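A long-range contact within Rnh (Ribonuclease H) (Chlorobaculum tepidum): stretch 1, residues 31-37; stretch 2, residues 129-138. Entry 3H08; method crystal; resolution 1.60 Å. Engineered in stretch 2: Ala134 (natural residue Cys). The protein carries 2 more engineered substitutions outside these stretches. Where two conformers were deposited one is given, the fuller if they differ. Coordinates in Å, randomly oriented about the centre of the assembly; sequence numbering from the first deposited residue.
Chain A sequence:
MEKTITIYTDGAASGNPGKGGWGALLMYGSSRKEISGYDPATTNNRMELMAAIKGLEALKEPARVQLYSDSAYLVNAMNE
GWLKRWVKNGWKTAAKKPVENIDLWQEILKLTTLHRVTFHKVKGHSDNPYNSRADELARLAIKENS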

# COMPACT_ATOMS: atom_id res chain seq x y z
N SER A 31 -10.54 12.02 12.88
CA SER A 31 -10.36 10.61 13.22
C SER A 31 -9.16 10.01 12.51
O SER A 31 -8.91 10.29 11.32
CB SER A 31 -11.60 9.80 12.90
OG SER A 31 -11.95 9.92 11.54
N ARG A 32 -8.43 9.16 13.22
CA ARG A 32 -7.26 8.48 12.69
C ARG A 32 -7.29 7.01 13.10
O ARG A 32 -7.79 6.67 14.17
CB ARG A 32 -5.97 9.16 13.17
CG ARG A 32 -5.23 8.42 14.34
CD ARG A 32 -3.69 8.59 14.28
NE ARG A 32 -3.31 9.91 13.79
CZ ARG A 32 -2.06 10.32 13.62
NH1 ARG A 32 -1.05 9.51 13.91
NH2 ARG A 32 -1.82 11.55 13.18
N LYS A 33 -6.74 6.14 12.26
CA LYS A 33 -6.56 4.72 12.57
C LYS A 33 -5.18 4.34 12.04
O LYS A 33 -4.83 4.71 10.92
CB LYS A 33 -7.63 3.85 11.88
CG LYS A 33 -7.48 2.31 12.11
CD LYS A 33 -8.61 1.45 11.48
CE LYS A 33 -10.01 1.94 11.87
NZ LYS A 33 -11.13 1.06 11.31
N GLU A 34 -4.39 3.66 12.86
CA GLU A 34 -3.09 3.15 12.51
C GLU A 34 -3.12 1.63 12.47
O GLU A 34 -3.66 0.98 13.37
CB GLU A 34 -2.02 3.62 13.49
CG GLU A 34 -1.87 5.12 13.50
CD GLU A 34 -0.84 5.67 14.48
OE1 GLU A 34 -0.36 4.93 15.39
OE2 GLU A 34 -0.52 6.88 14.33
N ILE A 35 -2.47 1.07 11.47
CA ILE A 35 -2.24 -0.38 11.39
C ILE A 35 -0.83 -0.63 10.94
O ILE A 35 -0.24 0.21 10.24
CB ILE A 35 -3.25 -1.05 10.45
CG1 ILE A 35 -3.17 -0.46 9.06
CG2 ILE A 35 -4.66 -0.86 11.01
CD1 ILE A 35 -3.96 -1.19 8.01
N SER A 36 -0.32 -1.82 11.24
CA SER A 36 1.00 -2.21 10.77
C SER A 36 1.20 -3.70 10.91
O SER A 36 0.46 -4.38 11.63
CB SER A 36 2.03 -1.50 11.60
OG SER A 36 1.94 -1.86 12.98
N GLY A 37 2.24 -4.20 10.26
CA GLY A 37 2.58 -5.59 10.40
C GLY A 37 3.97 -5.91 9.88
O GLY A 37 4.65 -5.06 9.32
N PRO A 129 3.91 14.48 7.42
CA PRO A 129 3.99 13.75 8.70
C PRO A 129 3.20 12.46 8.74
O PRO A 129 3.45 11.61 9.60
CB PRO A 129 3.40 14.73 9.73
CG PRO A 129 2.82 15.85 8.99
CD PRO A 129 3.20 15.76 7.54
N TYR A 130 2.24 12.32 7.82
CA TYR A 130 1.37 11.13 7.81
C TYR A 130 2.05 9.95 7.13
O TYR A 130 2.11 8.86 7.69
CB TYR A 130 0.02 11.47 7.24
CG TYR A 130 -0.57 12.70 7.90
CD1 TYR A 130 -1.06 12.64 9.22
CD2 TYR A 130 -0.56 13.92 7.26
CE1 TYR A 130 -1.59 13.79 9.84
CE2 TYR A 130 -1.08 15.06 7.87
CZ TYR A 130 -1.59 14.99 9.16
OH TYR A 130 -2.08 16.13 9.76
N ASN A 131 2.63 10.16 5.96
CA ASN A 131 3.51 9.13 5.42
C ASN A 131 4.68 8.86 6.33
O ASN A 131 5.11 7.74 6.44
CB ASN A 131 4.00 9.45 4.00
CG ASN A 131 2.97 9.15 2.97
OD1 ASN A 131 2.70 7.95 2.63
ND2 ASN A 131 2.38 10.18 2.45
N SER A 132 5.22 9.89 6.99
CA SER A 132 6.32 9.64 7.91
C SER A 132 5.88 8.70 9.03
O SER A 132 6.64 7.82 9.47
CB SER A 132 6.81 10.93 8.51
OG SER A 132 7.50 11.70 7.54
N ARG A 133 4.67 8.92 9.54
CA ARG A 133 4.16 8.04 10.60
C ARG A 133 3.96 6.62 10.10
O ARG A 133 4.32 5.65 10.80
CB ARG A 133 2.86 8.61 11.22
CG ARG A 133 2.22 7.73 12.25
CD ARG A 133 3.12 7.50 13.43
NE ARG A 133 2.41 6.78 14.47
CZ ARG A 133 2.97 6.13 15.45
NH1 ARG A 133 4.28 6.14 15.58
NH2 ARG A 133 2.23 5.52 16.35
N ALA A 134 3.41 6.48 8.90
CA ALA A 134 3.25 5.17 8.28
C ALA A 134 4.61 4.45 8.16
O ALA A 134 4.71 3.23 8.45
CB ALA A 134 2.57 5.32 6.92
N ASP A 135 5.64 5.18 7.72
CA ASP A 135 7.01 4.65 7.64
C ASP A 135 7.53 4.20 9.02
O ASP A 135 8.11 3.10 9.16
CB ASP A 135 7.89 5.71 7.02
CG ASP A 135 9.36 5.25 6.88
OD1 ASP A 135 9.61 4.25 6.15
OD2 ASP A 135 10.21 5.85 7.53
N GLU A 136 7.30 5.03 10.05
CA GLU A 136 7.71 4.73 11.41
C GLU A 136 7.01 3.46 11.87
O GLU A 136 7.64 2.61 12.48
CB GLU A 136 7.33 5.90 12.34
CG GLU A 136 7.80 5.82 13.76
CD GLU A 136 7.33 6.99 14.65
OE1 GLU A 136 6.44 7.79 14.22
OE2 GLU A 136 7.87 7.12 15.76
N LEU A 137 5.73 3.31 11.56
CA LEU A 137 4.98 2.15 11.97
C LEU A 137 5.52 0.87 11.28
O LEU A 137 5.64 -0.18 11.91
CB LEU A 137 3.52 2.32 11.57
CG LEU A 137 2.71 3.25 12.46
CD1 LEU A 137 1.35 3.47 11.85
CD2 LEU A 137 2.60 2.70 13.83
N ALA A 138 5.93 1.00 10.03
CA ALA A 138 6.49 -0.16 9.30
C ALA A 138 7.81 -0.59 9.95
O ALA A 138 8.07 -1.78 10.16
CB ALA A 138 6.74 0.16 7.89
O HOH W 1 4.10 -0.97 14.23

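How does a strand meet a helix nearly a hundred residues further along the chain? The two run in broadly the same direction, their axes inclined by 37° and 8.1 Å apart at closest approach. Alternation along the strand decides which side chains face the helix: Arg32, Glu34 and Ser36 point their CA-to-CB bonds toward the helix, whereas Ile35 points away. The helix answers with Arg133 and Leu137, one turn apart and joined by the backbone hydrogen bond from Leu137 N to Arg133 O (2.8 Å). The segments draw together toward their C-terminal ends, from 10.3 Å between the CA atoms of Arg32 and Tyr130 to 6.0 Å between those of Ser36 and Leu137, so long side chains span the wide end and short ones suffice at the narrow end.

What holds the middle of the contact together? Glu34 and Arg133 form a two-pronged salt bridge, with Arg133 NH2 donating to Glu34 OE1 at 2.8 Å and Arg133 NE donating to Glu34 OE2 at 2.9 Å. The second bond is almost straight, at 177°, and the first is more bent, at 147°. Glu34 reaches out with chi1 m and chi2 t, and its small chi3 of -13° sets the carboxylate for this pairing, in which OE1 lies at the edge of the guanidinium, near its plane. Arg133 has chi1 t, then a p turn at chi2, then chi3 t. This conformation presents NE and NH2 to Glu34 while NH1 donates to Glu136 OE1 at 3.0 Å, within the helix, so all three guanidinium nitrogens engage carboxylates.

Why can a second arginine sit so close to the first? Arg32 NH1 and Arg133 NE are 4.4 Å apart, but both nitrogens donate to the same acceptor, Glu34 OE2, with Arg32 NH1 at 2.7 Å from that oxygen. The shared carboxylate lends negative charge where the two positive groups approach. Arg32 reaches Glu34 with chi1 at 102° and chi2 at 148°, both between the usual wells, and chi3 p. Its far end also meets Tyr130, NH2 lying 4.0 Å from CE1 at the edge of the ring. The CA-to-CB bond of Tyr130 points sideways, yet with chi1 m the end of its side chain comes nearer the strand.

What replaces the charges at the narrow end? Leu137, buried and with chi1 m and chi2 t, extends CD1 to within 3.8 Å of Glu34 CB and 4.0 Å of Ile35 O. Glu34 thus serves twice, packing its aliphatic base against leucine while its carboxylate binds arginine. Ser36 comes close enough for its CB to lie 4.1 Å from Leu137 CB. Its p rotamer places OG 2.6 Å from the oxygen of water 1, which donates to Leu137 O at 2.9 Å; the water therefore links the serine hydroxyl to the helix backbone.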